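Local atomic coordinates of adenosine deaminase 1 (Arthrobacter aurescens, PDB entry 3RYS), a protein that probably catalyses the zinc-dependent hydrolytic deamination of adenine to hypoxanthine, a step of purine salvage. Residues P104-V118 / S150-P164. Numbering follows the deposited sequence.
Sequences PQAHTSRGVALETCV and SALEVLDQLLAMHAP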
ATOM      1  N   PRO A 104       4.994   2.577  12.055  1.00 12.90           N
ATOM      2  CA  PRO A 104       5.132   2.657  13.511  1.00 14.00           C
ATOM      3  C   PRO A 104       5.910   3.905  13.931  1.00 14.93           C
ATOM      4  O   PRO A 104       5.490   4.612  14.847  1.00 13.50           O
ATOM      5  CB  PRO A 104       5.939   1.402  13.851  1.00 12.08           C
ATOM      6  CG  PRO A 104       5.682   0.471  12.744  1.00 10.74           C
ATOM      7  CD  PRO A 104       5.486   1.295  11.523  1.00  9.93           C
ATOM      8  N   GLN A 105       7.028   4.171  13.257  1.00 10.67           N
ATOM      9  CA  GLN A 105       7.902   5.280  13.627  1.00 13.11           C
ATOM     10  C   GLN A 105       7.258   6.656  13.439  1.00 14.35           C
ATOM     11  O   GLN A 105       7.596   7.598  14.146  1.00 14.81           O
ATOM     12  CB  GLN A 105       9.212   5.213  12.842  1.00 13.21           C
ATOM     13  CG  GLN A 105      10.120   4.058  13.214  1.00 11.55           C
ATOM     14  CD  GLN A 105      11.103   3.730  12.109  1.00 12.32           C
ATOM     15  OE1 GLN A 105      10.709   3.281  11.035  1.00 13.43           O
ATOM     16  NE2 GLN A 105      12.389   3.950  12.366  1.00 11.91           N
ATOM     17  N   ALA A 106       6.338   6.777  12.485  1.00 14.29           N
ATOM     18  CA  ALA A 106       5.694   8.059  12.228  1.00 11.96           C
ATOM     19  C   ALA A 106       4.775   8.444  13.379  1.00 14.60           C
ATOM     20  O   ALA A 106       4.292   9.573  13.451  1.00 16.04           O
ATOM     21  CB  ALA A 106       4.927   8.020  10.925  1.00 13.39           C
ATOM     22  N   HIS A 107       4.542   7.502  14.285  1.00 13.45           N
ATOM     23  CA  HIS A 107       3.714   7.769  15.452  1.00 15.73           C
ATOM     24  C   HIS A 107       4.531   7.783  16.745  1.00 16.79           C
ATOM     25  O   HIS A 107       4.279   8.594  17.634  1.00 17.82           O
ATOM     26  CB  HIS A 107       2.560   6.768  15.528  1.00 13.84           C
ATOM     27  CG  HIS A 107       1.857   6.576  14.222  1.00 13.30           C
ATOM     28  ND1 HIS A 107       1.919   5.398  13.509  1.00 14.96           N
ATOM     29  CD2 HIS A 107       1.107   7.425  13.482  1.00 10.43           C
ATOM     30  CE1 HIS A 107       1.224   5.525  12.393  1.00 12.69           C
ATOM     31  NE2 HIS A 107       0.724   6.747  12.352  1.00 13.64           N
ATOM     32  N   THR A 108       5.520   6.901  16.841  1.00 13.99           N
ATOM     33  CA  THR A 108       6.381   6.869  18.016  1.00 16.79           C
ATOM     34  C   THR A 108       7.271   8.114  18.064  1.00 21.46           C
ATOM     35  O   THR A 108       7.714   8.524  19.141  1.00 19.29           O
ATOM     36  CB  THR A 108       7.251   5.586  18.069  1.00 17.35           C
ATOM     37  OG1 THR A 108       8.143   5.558  16.947  1.00 17.00           O
ATOM     38  CG2 THR A 108       6.373   4.338  18.051  1.00 13.66           C
ATOM     39  N   SER A 109       7.525   8.704  16.893  1.00 18.28           N
ATOM     40  CA  SER A 109       8.308   9.936  16.788  1.00 17.98           C
ATOM     41  C   SER A 109       7.505  11.137  17.250  1.00 22.36           C
ATOM     42  O   SER A 109       8.032  12.247  17.328  1.00 23.47           O
ATOM     43  CB  SER A 109       8.753  10.187  15.345  1.00 16.43           C
ATOM     44  OG  SER A 109       9.734   9.251  14.943  1.00 23.83           O
ATOM     45  N   ARG A 110       6.226  10.920  17.533  1.00 18.13           N
ATOM     46  CA  ARG A 110       5.357  12.002  17.966  1.00 18.59           C
ATOM     47  C   ARG A 110       4.991  11.807  19.423  1.00 19.88           C
ATOM     48  O   ARG A 110       4.197  12.563  19.978  1.00 22.65           O
ATOM     49  CB  ARG A 110       4.093  12.055  17.112  1.00 18.86           C
ATOM     50  CG  ARG A 110       4.323  12.571  15.711  1.00 16.90           C
ATOM     51  CD  ARG A 110       3.239  12.084  14.770  1.00 15.49           C
ATOM     52  NE  ARG A 110       1.924  12.218  15.376  1.00 20.54           N
ATOM     53  CZ  ARG A 110       1.112  11.203  15.643  1.00 19.15           C
ATOM     54  NH1 ARG A 110       1.464   9.963  15.341  1.00 17.36           N
ATOM     55  NH2 ARG A 110      -0.066  11.437  16.198  1.00 18.33           N
ATOM     56  N   GLY A 111       5.575  10.782  20.037  1.00 18.12           N
ATOM     57  CA  GLY A 111       5.325  10.491  21.434  1.00 16.11           C
ATOM     58  C   GLY A 111       4.181   9.519  21.661  1.00 16.00           C
ATOM     59  O   GLY A 111       3.827   9.235  22.804  1.00 15.90           O
ATOM     60  N   VAL A 112       3.593   9.013  20.579  1.00 15.59           N
ATOM     61  CA  VAL A 112       2.528   8.015  20.686  1.00 17.02           C
ATOM     62  C   VAL A 112       3.142   6.621  20.800  1.00 17.12           C
ATOM     63  O   VAL A 112       3.956   6.229  19.964  1.00 17.84           O
ATOM     64  CB  VAL A 112       1.564   8.053  19.472  1.00 16.19           C
ATOM     65  CG1 VAL A 112       0.473   7.011  19.635  1.00 15.63           C
ATOM     66  CG2 VAL A 112       0.952   9.444  19.299  1.00 15.26           C
ATOM     67  N   ALA A 113       2.752   5.876  21.830  1.00 15.94           N
ATOM     68  CA  ALA A 113       3.350   4.569  22.100  1.00 16.77           C
ATOM     69  C   ALA A 113       3.054   3.532  21.011  1.00 15.89           C
ATOM     70  O   ALA A 113       2.041   3.617  20.325  1.00 18.00           O
ATOM     71  CB  ALA A 113       2.896   4.056  23.457  1.00 13.51           C
ATOM     72  N   LEU A 114       3.949   2.561  20.857  1.00 16.28           N
ATOM     73  CA  LEU A 114       3.730   1.445  19.943  1.00 15.53           C
ATOM     74  C   LEU A 114       2.453   0.729  20.324  1.00 15.28           C
ATOM     75  O   LEU A 114       1.665   0.336  19.466  1.00 14.89           O
ATOM     76  CB  LEU A 114       4.888   0.454  20.018  1.00 15.99           C
ATOM     77  CG  LEU A 114       6.086   0.696  19.111  1.00 16.82           C
ATOM     78  CD1 LEU A 114       7.250  -0.207  19.506  1.00 18.22           C
ATOM     79  CD2 LEU A 114       5.683   0.470  17.669  1.00 13.32           C
ATOM     80  N   GLU A 115       2.267   0.555  21.625  1.00 17.54           N
ATOM     81  CA  GLU A 115       1.070  -0.071  22.161  1.00 18.89           C
ATOM     82  C   GLU A 115      -0.171   0.592  21.567  1.00 19.08           C
ATOM     83  O   GLU A 115      -1.100  -0.089  21.143  1.00 20.67           O
ATOM     84  CB  GLU A 115       1.059   0.055  23.685  1.00 17.29           C
ATOM     85  CG  GLU A 115      -0.137  -0.584  24.376  1.00 30.00           C
ATOM     86  CD  GLU A 115       0.093  -2.045  24.731  1.00 39.40           C
ATOM     87  OE1 GLU A 115       1.258  -2.501  24.652  1.00 36.44           O
ATOM     88  OE2 GLU A 115      -0.891  -2.731  25.090  1.00 34.89           O
ATOM     89  N   THR A 116      -0.170   1.922  21.523  1.00 17.07           N
ATOM     90  CA  THR A 116      -1.326   2.686  21.055  1.00 18.16           C
ATOM     91  C   THR A 116      -1.625   2.504  19.568  1.00 17.50           C
ATOM     92  O   THR A 116      -2.759   2.202  19.197  1.00 19.01           O
ATOM     93  CB  THR A 116      -1.169   4.195  21.342  1.00 16.07           C
ATOM     94  OG1 THR A 116      -1.002   4.400  22.748  1.00 18.33           O
ATOM     95  CG2 THR A 116      -2.395   4.959  20.868  1.00 10.51           C
ATOM     96  N   CYS A 117      -0.622   2.696  18.717  1.00 13.98           N
ATOM     97  CA  CYS A 117      -0.854   2.594  17.279  1.00 15.72           C
ATOM     98  C   CYS A 117      -1.106   1.155  16.824  1.00 18.10           C
ATOM     99  O   CYS A 117      -2.001   0.908  16.018  1.00 19.88           O
ATOM    100  CB  CYS A 117       0.256   3.277  16.458  1.00 16.63           C
ATOM    101  SG  CYS A 117       1.965   2.727  16.743  1.00 18.31           S
ATOM    102  N   VAL A 118      -0.340   0.206  17.356  1.00 17.35           N
ATOM    103  CA  VAL A 118      -0.545  -1.204  17.015  1.00 20.50           C
ATOM    104  C   VAL A 118      -1.913  -1.721  17.471  1.00 20.46           C
ATOM    105  O   VAL A 118      -2.654  -2.312  16.685  1.00 19.27           O
ATOM    106  CB  VAL A 118       0.548  -2.110  17.606  1.00 19.61           C
ATOM    107  CG1 VAL A 118       0.279  -3.564  17.240  1.00 16.56           C
ATOM    108  CG2 VAL A 118       1.919  -1.675  17.113  1.00 18.78           C
ATOM    109  N   SER A 150      17.509   2.522  14.647  1.00 15.93           N
ATOM    110  CA  SER A 150      16.233   2.831  15.274  1.00 16.76           C
ATOM    111  C   SER A 150      15.130   1.923  14.742  1.00 18.30           C
ATOM    112  O   SER A 150      14.202   1.576  15.470  1.00 18.08           O
ATOM    113  CB  SER A 150      15.861   4.295  15.069  1.00 17.04           C
ATOM    114  OG  SER A 150      15.853   4.621  13.693  1.00 28.99           O
ATOM    115  N   ALA A 151      15.236   1.536  13.474  1.00 18.05           N
ATOM    116  CA  ALA A 151      14.290   0.593  12.887  1.00 17.69           C
ATOM    117  C   ALA A 151      14.432  -0.769  13.558  1.00 19.82           C
ATOM    118  O   ALA A 151      13.441  -1.457  13.817  1.00 18.03           O
ATOM    119  CB  ALA A 151      14.508   0.475  11.390  1.00 14.49           C
ATOM    120  N   LEU A 152      15.675  -1.147  13.848  1.00 19.34           N
ATOM    121  CA  LEU A 152      15.951  -2.418  14.511  1.00 20.63           C
ATOM    122  C   LEU A 152      15.430  -2.421  15.942  1.00 19.37           C
ATOM    123  O   LEU A 152      14.931  -3.438  16.427  1.00 19.68           O
ATOM    124  CB  LEU A 152      17.448  -2.741  14.482  1.00 17.77           C
ATOM    125  CG  LEU A 152      17.955  -3.353  13.173  1.00 21.55           C
ATOM    126  CD1 LEU A 152      19.467  -3.191  13.022  1.00 19.45           C
ATOM    127  CD2 LEU A 152      17.545  -4.815  13.075  1.00 21.19           C
ATOM    128  N   GLU A 153      15.537  -1.280  16.614  1.00 17.22           N
ATOM    129  CA  GLU A 153      15.048  -1.185  17.982  1.00 18.34           C
ATOM    130  C   GLU A 153      13.529  -1.247  18.043  1.00 18.56           C
ATOM    131  O   GLU A 153      12.972  -1.893  18.927  1.00 23.59           O
ATOM    132  CB  GLU A 153      15.568   0.075  18.670  1.00 21.17           C
ATOM    133  CG  GLU A 153      16.962  -0.088  19.249  1.00 20.39           C
ATOM    134  CD  GLU A 153      17.420   1.128  20.030  1.00 22.91           C
ATOM    135  OE1 GLU A 153      16.610   2.061  20.225  1.00 23.82           O
ATOM    136  OE2 GLU A 153      18.595   1.150  20.450  1.00 26.08           O
ATOM    137  N   VAL A 154      12.864  -0.584  17.101  1.00 17.76           N
ATOM    138  CA  VAL A 154      11.408  -0.635  17.020  1.00 16.93           C
ATOM    139  C   VAL A 154      10.936  -2.056  16.699  1.00 19.16           C
ATOM    140  O   VAL A 154       9.996  -2.569  17.319  1.00 17.35           O
ATOM    141  CB  VAL A 154      10.857   0.347  15.967  1.00 17.50           C
ATOM    142  CG1 VAL A 154       9.350   0.170  15.806  1.00 14.08           C
ATOM    143  CG2 VAL A 154      11.193   1.782  16.351  1.00 13.00           C
ATOM    144  N   LEU A 155      11.596  -2.688  15.733  1.00 18.94           N
ATOM    145  CA  LEU A 155      11.303  -4.077  15.394  1.00 18.20           C
ATOM    146  C   LEU A 155      11.380  -4.967  16.634  1.00 18.45           C
ATOM    147  O   LEU A 155      10.481  -5.767  16.886  1.00 15.79           O
ATOM    148  CB  LEU A 155      12.268  -4.585  14.323  1.00 19.03           C
ATOM    149  CG  LEU A 155      12.104  -6.060  13.949  1.00 19.14           C
ATOM    150  CD1 LEU A 155      10.665  -6.347  13.562  1.00 17.23           C
ATOM    151  CD2 LEU A 155      13.055  -6.449  12.826  1.00 23.32           C
ATOM    152  N   ASP A 156      12.462  -4.819  17.397  1.00 17.63           N
ATOM    153  CA  ASP A 156      12.646  -5.553  18.646  1.00 18.81           C
ATOM    154  C   ASP A 156      11.451  -5.411  19.584  1.00 21.45           C
ATOM    155  O   ASP A 156      10.996  -6.393  20.172  1.00 18.62           O
ATOM    156  CB  ASP A 156      13.903  -5.071  19.370  1.00 19.80           C
ATOM    157  CG  ASP A 156      15.166  -5.690  18.822  1.00 27.56           C
ATOM    158  OD1 ASP A 156      15.092  -6.787  18.221  1.00 30.82           O
ATOM    159  OD2 ASP A 156      16.238  -5.076  18.999  1.00 34.03           O
ATOM    160  N   GLN A 157      10.957  -4.185  19.734  1.00 18.40           N
ATOM    161  CA  GLN A 157       9.828  -3.938  20.619  1.00 20.74           C
ATOM    162  C   GLN A 157       8.536  -4.544  20.088  1.00 24.98           C
ATOM    163  O   GLN A 157       7.731  -5.054  20.862  1.00 27.62           O
ATOM    164  CB  GLN A 157       9.655  -2.447  20.897  1.00 20.78           C
ATOM    165  CG  GLN A 157      10.114  -2.047  22.284  1.00 28.13           C
ATOM    166  CD  GLN A 157       9.099  -2.408  23.356  1.00 31.27           C
ATOM    167  OE1 GLN A 157       7.963  -1.935  23.333  1.00 38.44           O
ATOM    168  NE2 GLN A 157       9.508  -3.238  24.305  1.00 27.29           N
ATOM    169  N   LEU A 158       8.342  -4.488  18.774  1.00 19.18           N
ATOM    170  CA  LEU A 158       7.202  -5.154  18.155  1.00 19.11           C
ATOM    171  C   LEU A 158       7.225  -6.648  18.447  1.00 20.04           C
ATOM    172  O   LEU A 158       6.218  -7.228  18.848  1.00 22.43           O
ATOM    173  CB  LEU A 158       7.184  -4.912  16.648  1.00 17.52           C
ATOM    174  CG  LEU A 158       6.775  -3.492  16.266  1.00 20.37           C
ATOM    175  CD1 LEU A 158       6.879  -3.281  14.766  1.00 19.28           C
ATOM    176  CD2 LEU A 158       5.367  -3.204  16.763  1.00 16.68           C
ATOM    177  N   LEU A 159       8.385  -7.265  18.255  1.00 18.31           N
ATOM    178  CA  LEU A 159       8.551  -8.680  18.551  1.00 20.49           C
ATOM    179  C   LEU A 159       8.256  -8.982  20.018  1.00 22.82           C
ATOM    180  O   LEU A 159       7.412  -9.822  20.331  1.00 22.50           O
ATOM    181  CB  LEU A 159       9.968  -9.134  18.204  1.00 19.68           C
ATOM    182  CG  LEU A 159      10.308  -9.191  16.714  1.00 21.01           C
ATOM    183  CD1 LEU A 159      11.659  -9.857  16.508  1.00 25.22           C
ATOM    184  CD2 LEU A 159       9.218  -9.921  15.933  1.00 14.52           C
ATOM    185  N   ALA A 160       8.962  -8.292  20.908  1.00 25.39           N
ATOM    186  CA  ALA A 160       8.814  -8.481  22.350  1.00 25.38           C
ATOM    187  C   ALA A 160       7.358  -8.387  22.810  1.00 27.66           C
ATOM    188  O   ALA A 160       6.914  -9.164  23.659  1.00 29.17           O
ATOM    189  CB  ALA A 160       9.673  -7.472  23.106  1.00 19.31           C
ATOM    190  N   MET A 161       6.623  -7.433  22.251  1.00 22.08           N
ATOM    191  CA  MET A 161       5.236  -7.208  22.645  1.00 26.96           C
ATOM    192  C   MET A 161       4.281  -8.113  21.876  1.00 27.43           C
ATOM    193  O   MET A 161       3.064  -8.071  22.081  1.00 22.18           O
ATOM    194  CB  MET A 161       4.844  -5.736  22.453  1.00 27.01           C
ATOM    195  CG  MET A 161       4.884  -5.254  21.006  1.00 26.56           C
ATOM    196  SD  MET A 161       4.827  -3.450  20.847  1.00 36.75           S
ATOM    197  CE  MET A 161       3.082  -3.171  20.534  1.00 17.20           C
ATOM    198  N   HIS A 162       4.840  -8.931  20.990  1.00 24.01           N
ATOM    199  CA  HIS A 162       4.034  -9.832  20.176  1.00 25.70           C
ATOM    200  C   HIS A 162       3.004  -9.069  19.343  1.00 25.58           C
ATOM    201  O   HIS A 162       1.821  -9.419  19.327  1.00 23.13           O
ATOM    202  CB  HIS A 162       3.322 -10.859  21.061  1.00 27.29           C
ATOM    203  CG  HIS A 162       4.245 -11.824  21.739  1.00 35.15           C
ATOM    204  ND1 HIS A 162       4.526 -11.764  23.086  1.00 32.26           N
ATOM    205  CD2 HIS A 162       4.943 -12.880  21.254  1.00 37.18           C
ATOM    206  CE1 HIS A 162       5.360 -12.739  23.403  1.00 33.14           C
ATOM    207  NE2 HIS A 162       5.628 -13.429  22.311  1.00 43.61           N
ATOM    208  N   ALA A 163       3.446  -8.021  18.657  1.00 20.23           N
ATOM    209  CA  ALA A 163       2.548  -7.273  17.788  1.00 22.14           C
ATOM    210  C   ALA A 163       2.076  -8.168  16.652  1.00 22.68           C
ATOM    211  O   ALA A 163       2.876  -8.898  16.067  1.00 23.69           O
ATOM    212  CB  ALA A 163       3.235  -6.036  17.240  1.00 20.93           C
ATOM    213  N   PRO A 164       0.769  -8.115  16.339  1.00 23.66           N
ATOM    214  CA  PRO A 164       0.127  -8.934  15.302  1.00 19.83           C
ATOM    215  C   PRO A 164       0.562  -8.559  13.889  1.00 20.08           C
ATOM    216  O   PRO A 164      -0.293  -8.301  13.037  1.00 16.20           O
ATOM    217  CB  PRO A 164      -1.368  -8.619  15.474  1.00 18.02           C
ATOM    218  CG  PRO A 164      -1.496  -7.949  16.792  1.00 15.84           C
ATOM    219  CD  PRO A 164      -0.200  -7.248  17.028  1.00 22.96           C
TER
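Helix 150-160 passes helix 104-108 at 94° and helix 114-118 at 71°, its axis 11.3 Å from the first and 11.5 Å from the second, with Q105 facing V154 and L114 facing L158. L114, long and branched, suits the middle: its CD2 lies 3.8 Å from L158 CD2, the two side chains crossing at about a right angle, while its CD1 rests on Q157 CB. V154, beta-branched, has two methyls close to the backbone for separate contacts, CG1 meeting both P104 CB and L114 CD2, CG2 touching the aliphatic CG of Q105 at 4.0 Å. The amide of Q105 continues past it, NE2 beside A151 CA and OE1 accepting from L143 N at the end of strand 135-143. The contact packs together the helices that follow adjacent parallel strands 95-102 and 135-143, successive beta-alpha units of the TIM barrel. V118, likewise branched, holds CG1 anti to its backbone N (chi1 179°), 3.7 Å from P164 CD, while CG2 meets L158 CD2 and M161 CE. With an alanine here both methyls go, which would probably open a gap beside P164 and leave M161 CE and L158 CD2 less closely packed. Unbranched and flexible, M161 turns at chi3 to carry CE there; its SD lies 4.0 Å from L114 CB.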